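PDB 3BJV: RmpA from Streptococcus mutans, which probably serves as the IIA component of an ascorbate-specific phosphotransferase system, passing on phosphate as ascorbate is taken up into the cell. Local coordinates for residues Val133-Thr137 with Pro138-Leu142. Sequence-based numbering, arbitrary orientation.
Sequences VNCKT and PEEVL
The carboxylate of Glu-140 turns back over the loop that leads into its own helix and spans two residues there. Its OE1 accepts the backbone N-H of Lys-136; the bond is nearly straight (166°) but weak, with 3.3 Å between N and OE1. Its OE2 takes the hydroxyl of Thr-137, OG1 lying 3.3 Å away and 42° out of the carboxylate plane, which the donor therefore meets from above. Thr-137 O also receives a weak bond from Glu-140 N, with 3.1 Å between N and O. Chi1 of Glu-140 (-74°) sets CG beside its backbone N, and a chain extended beyond CG carries the carboxylate back toward the loop. Next to these bonds, SG of Cys-135 packs 3.7 Å from CB of Glu-140 and 3.8 Å from CG2 of Val-141, adding an apolar contact. Farther out, Val-141 and Pro-138 rest on Ile-13 of strand 13-17, and Leu-142 reaches helix 3-10. With Thr-137 at the N-cap, Pro-138 in the first turn and the carboxylate of Glu-140, at N3, bonding the N-cap hydroxyl and the N-H of the residue before it, the arrangement is that of a helix N-terminus, here starting helix 138-147 after the short linker from helix 128-133.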
loop_
_atom_site.group_PDB
_atom_site.type_symbol
_atom_site.label_atom_id
_atom_site.label_comp_id
_atom_site.label_asym_id
_atom_site.label_seq_id
_atom_site.Cartn_x
_atom_site.Cartn_y
_atom_site.Cartn_z
ATOM N N VAL A 133 -6.253 20.657 -4.039
ATOM C CA VAL A 133 -7.435 21.263 -4.636
ATOM C C VAL A 133 -7.247 22.791 -4.930
ATOM O O VAL A 133 -7.804 23.317 -5.896
ATOM C CB VAL A 133 -8.714 20.881 -3.777
ATOM C CG1 VAL A 133 -9.937 21.680 -4.145
ATOM C CG2 VAL A 133 -9.056 19.376 -3.934
ATOM N N ASN A 134 -6.486 23.502 -4.109
ATOM C CA ASN A 134 -6.188 24.937 -4.387
ATOM C C ASN A 134 -4.966 25.186 -5.308
ATOM O O ASN A 134 -4.559 26.322 -5.458
ATOM C CB ASN A 134 -5.972 25.736 -3.088
ATOM C CG ASN A 134 -7.268 25.928 -2.272
ATOM O OD1 ASN A 134 -8.370 26.051 -2.858
ATOM N ND2 ASN A 134 -7.135 25.995 -0.906
ATOM N N CYS A 135 -4.371 24.121 -5.864
ATOM C CA CYS A 135 -3.263 24.209 -6.825
ATOM C C CYS A 135 -3.800 24.572 -8.180
ATOM O O CYS A 135 -4.792 23.969 -8.656
ATOM C CB CYS A 135 -2.485 22.881 -6.933
ATOM S SG CYS A 135 -1.283 22.628 -5.598
ATOM N N LYS A 136 -3.165 25.587 -8.769
ATOM C CA LYS A 136 -3.505 26.120 -10.089
ATOM C C LYS A 136 -2.585 25.606 -11.202
ATOM O O LYS A 136 -3.006 25.471 -12.333
ATOM C CB LYS A 136 -3.359 27.628 -10.061
ATOM C CG LYS A 136 -4.632 28.407 -9.837
ATOM C CD LYS A 136 -4.766 28.985 -8.407
ATOM C CE LYS A 136 -6.289 29.096 -8.025
ATOM N NZ LYS A 136 -6.528 29.459 -6.601
ATOM N N THR A 137 -1.322 25.330 -10.890
ATOM C CA THR A 137 -0.340 24.987 -11.891
ATOM C C THR A 137 0.382 23.744 -11.460
ATOM O O THR A 137 0.495 23.486 -10.252
ATOM C CB THR A 137 0.725 26.116 -12.076
ATOM O OG1 THR A 137 1.409 26.324 -10.829
ATOM C CG2 THR A 137 0.067 27.424 -12.537
ATOM N N PRO A 138 0.858 22.945 -12.437
ATOM C CA PRO A 138 1.656 21.776 -12.101
ATOM C C PRO A 138 2.822 22.072 -11.166
ATOM O O PRO A 138 3.139 21.238 -10.300
ATOM C CB PRO A 138 2.169 21.275 -13.492
ATOM C CG PRO A 138 1.138 21.759 -14.483
ATOM C CD PRO A 138 0.556 23.043 -13.888
ATOM N N GLU A 139 3.505 23.195 -11.354
ATOM C CA GLU A 139 4.612 23.612 -10.476
ATOM C C GLU A 139 4.260 23.673 -8.983
ATOM O O GLU A 139 5.064 23.314 -8.135
ATOM C CB GLU A 139 5.207 24.964 -10.930
ATOM C CG GLU A 139 6.112 24.920 -12.175
ATOM C CD GLU A 139 5.455 24.262 -13.417
ATOM O OE1 GLU A 139 4.380 24.730 -13.883
ATOM O OE2 GLU A 139 6.033 23.271 -13.936
ATOM N N GLU A 140 3.047 24.092 -8.675
ATOM C CA GLU A 140 2.546 24.088 -7.291
ATOM C C GLU A 140 2.426 22.724 -6.663
ATOM O O GLU A 140 2.789 22.577 -5.497
ATOM C CB GLU A 140 1.195 24.818 -7.187
ATOM C CG GLU A 140 1.369 26.277 -7.290
ATOM C CD GLU A 140 0.059 27.040 -7.447
ATOM O OE1 GLU A 140 -0.906 26.828 -6.676
ATOM O OE2 GLU A 140 0.029 27.903 -8.340
ATOM N N VAL A 141 1.896 21.756 -7.431
ATOM C CA VAL A 141 1.770 20.391 -7.007
ATOM C C VAL A 141 3.134 19.778 -6.771
ATOM O O VAL A 141 3.339 19.085 -5.781
ATOM C CB VAL A 141 0.968 19.486 -8.032
ATOM C CG1 VAL A 141 1.077 17.974 -7.645
ATOM C CG2 VAL A 141 -0.444 19.865 -8.084
ATOM N N LEU A 142 4.041 20.000 -7.707
ATOM C CA LEU A 142 5.436 19.529 -7.580
ATOM C C LEU A 142 6.139 20.169 -6.377
ATOM O O LEU A 142 6.901 19.494 -5.693
ATOM C CB LEU A 142 6.237 19.830 -8.837
ATOM C CG LEU A 142 5.818 19.188 -10.138
ATOM C CD1 LEU A 142 6.570 19.875 -11.255
ATOM C CD2 LEU A 142 6.124 17.707 -10.111
#